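Long-range contacts in 3-polyprenyl-4-hydroxybenzoate decarboxylase and related decarboxylases (Pelotomaculum thermopropionicum, PDB 6H6X), which binds prenylated FMN and manganese and, as a UbiD-class HmfF enzyme, probably decarboxylates furandicarboxylic acid to furoic acid reversibly: residues 109-114 and 273-278; 183-188 and 228-233. The protein carries 8 engineered substitutions. One frame throughout, in Å; residues are numbered along the deposited sequence.

Interaction 1. Residues 109-114 and 273-278; sequences ENIDLL and VEVTAV
Ile111 and Ala277 mark the nearest approach of the two backbones, their CA atoms 7.2 Å apart, so the loop that enters helix 113-116 meets strand 264-280 through side chains. Thr276 and Ala277 form a classic beta bulge opposite Glu243. The extra residue lets Val275 and Val278, three positions apart, both turn toward the loop. Ile111 fits against this pair. Its CG2, anti to the backbone N (CG1 has chi1 -67°), lies 3.8 Å from Val275 CG2 and 4.1 Å from Val278 CG2. The longer branch reaches over the bulge itself, where Ile111 CD1 rests 3.7 Å from Ala277 N; two branches of unequal length suit isoleucine to this double task. Leu113 straddles the same valines with its forked end, CD1 at 4.0 Å from Val275 CG1 and CD2 at 3.7 Å from Val278 CG2. The side chains that meet are all apolar, and the contact buries 222 Å² in all. Asp112, the helix N-cap, turns away from the strand. Leu113 also packs on Leu161 of strand 160-163, so the start of helix 113-116 rests on strands 264-280 and 160-163; Val275 in turn touches Ile242 of strand 240-246, which pairs with 264-280 in the antiparallel sheet.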
ATOM      1  N   GLU B 109      -5.470 -18.224 -47.561  1.00 80.51           N
ATOM      2  CA  GLU B 109      -6.822 -18.655 -47.924  1.00 85.67           C
ATOM      3  C   GLU B 109      -7.465 -19.460 -46.805  1.00 84.00           C
ATOM      4  O   GLU B 109      -6.768 -20.171 -46.054  1.00 68.85           O
ATOM      5  CB  GLU B 109      -6.786 -19.467 -49.229  1.00 94.78           C
ATOM      6  CG  GLU B 109      -6.408 -18.637 -50.459  1.00102.49           C
ATOM      7  CD  GLU B 109      -6.985 -19.147 -51.771  1.00111.56           C
ATOM      8  OE1 GLU B 109      -6.866 -20.359 -52.052  1.00112.03           O
ATOM      9  OE2 GLU B 109      -7.542 -18.317 -52.522  1.00118.47           O
ATOM     10  N   ASN B 110      -8.791 -19.326 -46.700  1.00 84.69           N
ATOM     11  CA  ASN B 110      -9.599 -19.980 -45.646  1.00 90.60           C
ATOM     12  C   ASN B 110      -9.083 -19.635 -44.236  1.00 88.80           C
ATOM     13  O   ASN B 110      -8.797 -20.492 -43.392  1.00 78.42           O
ATOM     14  CB  ASN B 110      -9.713 -21.494 -45.901  1.00 92.92           C
ATOM     15  CG  ASN B 110     -10.534 -21.809 -47.153  1.00 98.57           C
ATOM     16  OD1 ASN B 110     -11.644 -21.293 -47.320  1.00108.04           O
ATOM     17  ND2 ASN B 110      -9.992 -22.643 -48.040  1.00 93.22           N
ATOM     18  N   ILE B 111      -8.964 -18.338 -44.010  1.00 88.39           N
ATOM     19  CA  ILE B 111      -8.372 -17.829 -42.786  1.00 81.93           C
ATOM     20  C   ILE B 111      -9.431 -17.872 -41.718  1.00 72.35           C
ATOM     21  O   ILE B 111     -10.485 -17.242 -41.882  1.00 64.06           O
ATOM     22  CB  ILE B 111      -7.919 -16.367 -42.941  1.00 81.28           C
ATOM     23  CG1 ILE B 111      -6.756 -16.254 -43.936  1.00 77.60           C
ATOM     24  CG2 ILE B 111      -7.513 -15.793 -41.585  1.00 82.33           C
ATOM     25  CD1 ILE B 111      -6.542 -14.847 -44.457  1.00 69.98           C
ATOM     26  N   ASP B 112      -9.133 -18.569 -40.625  1.00 70.32           N
ATOM     27  CA  ASP B 112     -10.002 -18.581 -39.445  1.00 79.92           C
ATOM     28  C   ASP B 112      -9.168 -18.317 -38.181  1.00 67.83           C
ATOM     29  O   ASP B 112      -8.481 -19.240 -37.671  1.00 52.27           O
ATOM     30  CB  ASP B 112     -10.767 -19.923 -39.346  1.00 90.75           C
ATOM     31  CG  ASP B 112     -11.946 -19.877 -38.340  1.00100.80           C
ATOM     32  OD1 ASP B 112     -11.889 -19.163 -37.307  1.00106.09           O
ATOM     33  OD2 ASP B 112     -12.941 -20.582 -38.575  1.00103.81           O
ATOM     34  N   LEU B 113      -9.255 -17.078 -37.669  1.00 60.47           N
ATOM     35  CA  LEU B 113      -8.367 -16.642 -36.571  1.00 59.23           C
ATOM     36  C   LEU B 113      -8.571 -17.450 -35.298  1.00 57.94           C
ATOM     37  O   LEU B 113      -7.600 -17.980 -34.726  1.00 63.50           O
ATOM     38  CB  LEU B 113      -8.512 -15.152 -36.284  1.00 60.07           C
ATOM     39  CG  LEU B 113      -7.992 -14.173 -37.338  1.00 62.61           C
ATOM     40  CD1 LEU B 113      -8.285 -12.771 -36.853  1.00 67.49           C
ATOM     41  CD2 LEU B 113      -6.501 -14.323 -37.627  1.00 61.97           C
ATOM     42  N   LEU B 114      -9.836 -17.587 -34.882  1.00 65.37           N
ATOM     43  CA  LEU B 114     -10.154 -18.410 -33.705  1.00 71.24           C
ATOM     44  C   LEU B 114      -9.788 -19.878 -33.799  1.00 74.16           C
ATOM     45  O   LEU B 114      -9.536 -20.496 -32.755  1.00 78.33           O
ATOM     46  CB  LEU B 114     -11.626 -18.303 -33.287  1.00 72.83           C
ATOM     47  CG  LEU B 114     -11.981 -17.334 -32.153  1.00 81.19           C
ATOM     48  CD1 LEU B 114     -13.378 -17.660 -31.605  1.00 84.59           C
ATOM     49  CD2 LEU B 114     -10.971 -17.347 -30.999  1.00 83.62           C
ATOM     50  N   VAL B 273     -11.546  -4.361 -39.336  1.00 53.67           N
ATOM     51  CA  VAL B 273     -10.400  -4.814 -40.051  1.00 61.00           C
ATOM     52  C   VAL B 273     -10.798  -6.108 -40.716  1.00 58.46           C
ATOM     53  O   VAL B 273     -11.273  -7.011 -40.034  1.00 60.77           O
ATOM     54  CB  VAL B 273      -9.213  -5.140 -39.087  1.00 59.11           C
ATOM     55  CG1 VAL B 273      -8.051  -5.796 -39.832  1.00 58.68           C
ATOM     56  CG2 VAL B 273      -8.733  -3.882 -38.381  1.00 61.08           C
ATOM     57  N   GLU B 274     -10.596  -6.193 -42.030  1.00 65.25           N
ATOM     58  CA  GLU B 274     -10.645  -7.458 -42.773  1.00 66.86           C
ATOM     59  C   GLU B 274      -9.226  -7.993 -42.866  1.00 65.27           C
ATOM     60  O   GLU B 274      -8.316  -7.280 -43.301  1.00 69.09           O
ATOM     61  CB  GLU B 274     -11.210  -7.231 -44.186  1.00 76.80           C
ATOM     62  CG  GLU B 274     -11.116  -8.429 -45.142  1.00 85.58           C
ATOM     63  CD  GLU B 274     -11.892  -8.230 -46.464  1.00 94.09           C
ATOM     64  OE1 GLU B 274     -11.285  -8.363 -47.559  1.00 99.38           O
ATOM     65  OE2 GLU B 274     -13.114  -7.943 -46.429  1.00 88.85           O
ATOM     66  N   VAL B 275      -9.033  -9.256 -42.512  1.00 63.05           N
ATOM     67  CA  VAL B 275      -7.696  -9.838 -42.531  1.00 66.96           C
ATOM     68  C   VAL B 275      -7.473 -10.585 -43.849  1.00 74.73           C
ATOM     69  O   VAL B 275      -8.325 -11.385 -44.276  1.00 79.03           O
ATOM     70  CB  VAL B 275      -7.321 -10.619 -41.230  1.00 62.91           C
ATOM     71  CG1 VAL B 275      -8.415 -10.598 -40.195  1.00 66.31           C
ATOM     72  CG2 VAL B 275      -6.782 -12.030 -41.459  1.00 67.46           C
ATOM     73  N   THR B 276      -6.341 -10.270 -44.488  1.00 71.35           N
ATOM     74  CA  THR B 276      -5.961 -10.815 -45.789  1.00 63.82           C
ATOM     75  C   THR B 276      -4.834 -11.842 -45.728  1.00 61.27           C
ATOM     76  O   THR B 276      -4.575 -12.514 -46.714  1.00 66.63           O
ATOM     77  CB  THR B 276      -5.585  -9.692 -46.750  1.00 66.63           C
ATOM     78  OG1 THR B 276      -4.484  -8.940 -46.227  1.00 77.74           O
ATOM     79  CG2 THR B 276      -6.784  -8.742 -46.941  1.00 69.32           C
ATOM     80  N   ALA B 277      -4.196 -12.001 -44.570  1.00 56.02           N
ATOM     81  CA  ALA B 277      -3.201 -13.033 -44.384  1.00 46.38           C
ATOM     82  C   ALA B 277      -2.719 -13.108 -42.948  1.00 49.27           C
ATOM     83  O   ALA B 277      -2.817 -12.147 -42.209  1.00 54.62           O
ATOM     84  CB  ALA B 277      -1.995 -12.779 -45.299  1.00 55.01           C
ATOM     85  N   VAL B 278      -2.137 -14.247 -42.600  1.00 48.02           N
ATOM     86  CA  VAL B 278      -1.571 -14.507 -41.330  1.00 47.09           C
ATOM     87  C   VAL B 278      -0.279 -15.217 -41.586  1.00 47.37           C
ATOM     88  O   VAL B 278      -0.286 -16.160 -42.307  1.00 51.02           O
ATOM     89  CB  VAL B 278      -2.448 -15.473 -40.484  1.00 52.06           C
ATOM     90  CG1 VAL B 278      -1.719 -15.900 -39.213  1.00 52.76           C
ATOM     91  CG2 VAL B 278      -3.785 -14.834 -40.139  1.00 56.14           C
TER

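Interaction 2. Residues 183-188 and 228-233; sequences PLEIAL and ETVDVE
Glu185 reaches from strand 184-190 to the loop 228-233 and makes the one hydrogen bond between them. Asp231 N donates to Glu185 OE1 at 2.8 Å, almost straight (N-H...O 173°) but from above the carboxylate plane, 40° out of it. Asp231 is the centre of an inverse gamma turn, closed by a weak bond from Val232 N to Val230 O, and the glutamate grips the N-H at the bend. A chain extended beyond CG gives glutamate the length for this. The second carboxylate nearby, that of Asp231, swings off from the strand and forms a salt bridge with Lys226, which also binds Glu233; this lysine probably eases the repulsion between the two acids.

Van der Waals packing flanks that bond. The aliphatic part of Glu185 packs against Val230, the two side chains running past each other in opposite directions, with CG 4.0 Å from Val230 CG1. The other branch, Val230 CG2, sits between its own backbone N and carbonyl carbon and meets Ile186 O at 3.9 Å. Val232 covers the next part of the strand: its CG1 touches Ala187 CB at 3.8 Å, and the small alanine lets the loop come close. An alanine in place of Glu185 would probably leave the Asp231 N-H without this acceptor and take away the CG and CD packing on Val230, leaving the turn freer to shift.

The loop crosses the strand steeply, at 79° for the touching parts, and covers one face with valines. Ile186 points away from the loop, its side chain about 8 Å from that of the cofactor-binding His151. This is a loop packed across the sheet of the Rift-related, FMN-binding domain, apparently on the side of the strand turned from the prenylated FMN.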
ATOM      1  N   PRO B 183      -9.344   1.606 -48.443  1.00 96.09           N
ATOM      2  CA  PRO B 183      -8.980   1.052 -47.140  1.00 92.21           C
ATOM      3  C   PRO B 183      -7.597   1.542 -46.678  1.00 87.97           C
ATOM      4  O   PRO B 183      -6.830   2.049 -47.493  1.00 82.79           O
ATOM      5  CB  PRO B 183      -8.990  -0.466 -47.369  1.00 97.66           C
ATOM      6  CG  PRO B 183      -9.087  -0.683 -48.842  1.00 98.28           C
ATOM      7  CD  PRO B 183      -9.629   0.570 -49.445  1.00100.54           C
ATOM      8  N   LEU B 184      -7.333   1.446 -45.377  1.00 81.09           N
ATOM      9  CA  LEU B 184      -5.990   1.665 -44.817  1.00 71.03           C
ATOM     10  C   LEU B 184      -5.347   0.320 -44.538  1.00 58.48           C
ATOM     11  O   LEU B 184      -5.850  -0.438 -43.713  1.00 60.67           O
ATOM     12  CB  LEU B 184      -6.066   2.478 -43.527  1.00 74.67           C
ATOM     13  CG  LEU B 184      -4.706   2.766 -42.897  1.00 80.02           C
ATOM     14  CD1 LEU B 184      -3.942   3.807 -43.702  1.00 81.58           C
ATOM     15  CD2 LEU B 184      -4.926   3.239 -41.475  1.00 83.90           C
ATOM     16  N   GLU B 185      -4.259   0.034 -45.232  1.00 56.81           N
ATOM     17  CA  GLU B 185      -3.494  -1.199 -45.035  1.00 67.53           C
ATOM     18  C   GLU B 185      -2.758  -1.171 -43.695  1.00 63.64           C
ATOM     19  O   GLU B 185      -2.177  -0.152 -43.332  1.00 64.10           O
ATOM     20  CB  GLU B 185      -2.459  -1.364 -46.158  1.00 77.60           C
ATOM     21  CG  GLU B 185      -3.063  -1.611 -47.532  1.00 84.22           C
ATOM     22  CD  GLU B 185      -2.032  -1.984 -48.595  1.00 90.94           C
ATOM     23  OE1 GLU B 185      -0.803  -1.750 -48.420  1.00 89.55           O
ATOM     24  OE2 GLU B 185      -2.469  -2.515 -49.642  1.00102.92           O
ATOM     25  N   ILE B 186      -2.803  -2.282 -42.963  1.00 60.20           N
ATOM     26  CA  ILE B 186      -2.145  -2.392 -41.659  1.00 51.13           C
ATOM     27  C   ILE B 186      -1.527  -3.734 -41.493  1.00 45.61           C
ATOM     28  O   ILE B 186      -1.908  -4.696 -42.148  1.00 50.64           O
ATOM     29  CB  ILE B 186      -3.113  -2.179 -40.471  1.00 51.37           C
ATOM     30  CG1 ILE B 186      -4.122  -3.320 -40.332  1.00 53.34           C
ATOM     31  CG2 ILE B 186      -3.835  -0.833 -40.588  1.00 50.83           C
ATOM     32  CD1 ILE B 186      -5.005  -3.181 -39.113  1.00 53.82           C
ATOM     33  N   ALA B 187      -0.592  -3.803 -40.569  1.00 42.35           N
ATOM     34  CA  ALA B 187      -0.151  -5.072 -40.050  1.00 43.68           C
ATOM     35  C   ALA B 187      -0.153  -5.134 -38.513  1.00 41.53           C
ATOM     36  O   ALA B 187       0.115  -4.145 -37.836  1.00 42.48           O
ATOM     37  CB  ALA B 187       1.237  -5.371 -40.602  1.00 45.03           C
ATOM     38  N   LEU B 188      -0.460  -6.310 -38.009  1.00 37.72           N
ATOM     39  CA  LEU B 188      -0.535  -6.563 -36.592  1.00 42.95           C
ATOM     40  C   LEU B 188       0.527  -7.553 -36.240  1.00 44.23           C
ATOM     41  O   LEU B 188       0.558  -8.622 -36.819  1.00 45.36           O
ATOM     42  CB  LEU B 188      -1.880  -7.179 -36.260  1.00 44.74           C
ATOM     43  CG  LEU B 188      -3.070  -6.277 -36.588  1.00 44.71           C
ATOM     44  CD1 LEU B 188      -4.318  -7.109 -36.448  1.00 54.45           C
ATOM     45  CD2 LEU B 188      -3.119  -5.114 -35.636  1.00 49.91           C
ATOM     46  N   GLU B 228       3.259  -9.919 -46.895  1.00 65.18           N
ATOM     47  CA  GLU B 228       2.833 -10.612 -48.126  1.00 67.12           C
ATOM     48  C   GLU B 228       1.815  -9.833 -48.946  1.00 64.10           C
ATOM     49  O   GLU B 228       1.972  -9.727 -50.153  1.00 68.59           O
ATOM     50  CB  GLU B 228       2.207 -11.977 -47.795  1.00 69.79           C
ATOM     51  CG  GLU B 228       3.126 -12.962 -47.077  1.00 74.84           C
ATOM     52  CD  GLU B 228       4.333 -13.354 -47.899  1.00 83.67           C
ATOM     53  OE1 GLU B 228       4.138 -13.855 -49.032  1.00 82.57           O
ATOM     54  OE2 GLU B 228       5.474 -13.160 -47.408  1.00 89.92           O
ATOM     55  N   THR B 229       0.759  -9.330 -48.304  1.00 61.98           N
ATOM     56  CA  THR B 229      -0.425  -8.824 -49.011  1.00 59.62           C
ATOM     57  C   THR B 229      -0.671  -7.343 -48.833  1.00 64.45           C
ATOM     58  O   THR B 229      -1.653  -6.821 -49.346  1.00 58.92           O
ATOM     59  CB  THR B 229      -1.683  -9.567 -48.527  1.00 68.15           C
ATOM     60  OG1 THR B 229      -1.918  -9.313 -47.132  1.00 66.78           O
ATOM     61  CG2 THR B 229      -1.499 -11.063 -48.750  1.00 62.54           C
ATOM     62  N   VAL B 230       0.207  -6.661 -48.093  1.00 63.83           N
ATOM     63  CA  VAL B 230       0.084  -5.228 -47.876  1.00 61.11           C
ATOM     64  C   VAL B 230       1.464  -4.611 -47.852  1.00 56.21           C
ATOM     65  O   VAL B 230       2.438  -5.282 -47.539  1.00 55.43           O
ATOM     66  CB  VAL B 230      -0.652  -4.925 -46.542  1.00 65.92           C
ATOM     67  CG1 VAL B 230      -2.116  -5.342 -46.635  1.00 67.53           C
ATOM     68  CG2 VAL B 230       0.038  -5.612 -45.346  1.00 63.71           C
ATOM     69  N   ASP B 231       1.531  -3.320 -48.134  1.00 59.45           N
ATOM     70  CA  ASP B 231       2.798  -2.590 -48.236  1.00 65.11           C
ATOM     71  C   ASP B 231       3.157  -1.982 -46.877  1.00 58.45           C
ATOM     72  O   ASP B 231       3.117  -0.764 -46.659  1.00 53.15           O
ATOM     73  CB  ASP B 231       2.685  -1.510 -49.325  1.00 79.03           C
ATOM     74  CG  ASP B 231       4.022  -0.832 -49.627  1.00 84.69           C
ATOM     75  OD1 ASP B 231       5.098  -1.447 -49.440  1.00 71.71           O
ATOM     76  OD2 ASP B 231       3.972   0.343 -50.053  1.00 96.36           O
ATOM     77  N   VAL B 232       3.506  -2.878 -45.965  1.00 54.12           N
ATOM     78  CA  VAL B 232       3.792  -2.543 -44.580  1.00 48.83           C
ATOM     79  C   VAL B 232       4.970  -3.436 -44.184  1.00 46.01           C
ATOM     80  O   VAL B 232       5.157  -4.507 -44.742  1.00 47.46           O
ATOM     81  CB  VAL B 232       2.578  -2.898 -43.671  1.00 51.26           C
ATOM     82  CG1 VAL B 232       2.770  -2.376 -42.275  1.00 45.86           C
ATOM     83  CG2 VAL B 232       1.261  -2.359 -44.235  1.00 54.38           C
ATOM     84  N   GLU B 233       5.732  -3.000 -43.192  1.00 41.76           N
ATOM     85  CA  GLU B 233       6.877  -3.724 -42.659  1.00 47.63           C
ATOM     86  C   GLU B 233       6.544  -4.231 -41.239  1.00 47.60           C
ATOM     87  O   GLU B 233       5.810  -3.551 -40.495  1.00 44.46           O
ATOM     88  CB  GLU B 233       8.102  -2.788 -42.616  1.00 56.35           C
ATOM     89  CG  GLU B 233       8.504  -2.183 -43.970  1.00 63.69           C
ATOM     90  CD  GLU B 233       7.589  -1.040 -44.431  1.00 80.55           C
ATOM     91  OE1 GLU B 233       7.280  -0.097 -43.629  1.00 96.56           O
ATOM     92  OE2 GLU B 233       7.126  -1.090 -45.587  1.00 83.23           O
TER

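Overall arrangement
Both contacts lie in the Rift-related domain and reach one antiparallel sheet, their centres about 13 Å apart. Along the chain the order is 109-114, 183-188, 228-233 and 273-278, so interaction 2 falls wholly between the two segments of interaction 1. Strand 240-246 stands between 184-190 and 264-280 and pairs with both. The contacts also touch directly: Thr276 OG1 and Thr229 OG1 are 2.7 Å apart, a probable hydrogen bond, and Val273 CG2 packs on Ile186 CD1 at 3.9 Å. Together they fasten the loop leading into helix 113-116 and a covering loop to the domain's sheet, which elsewhere carries residues that bind the cofactor.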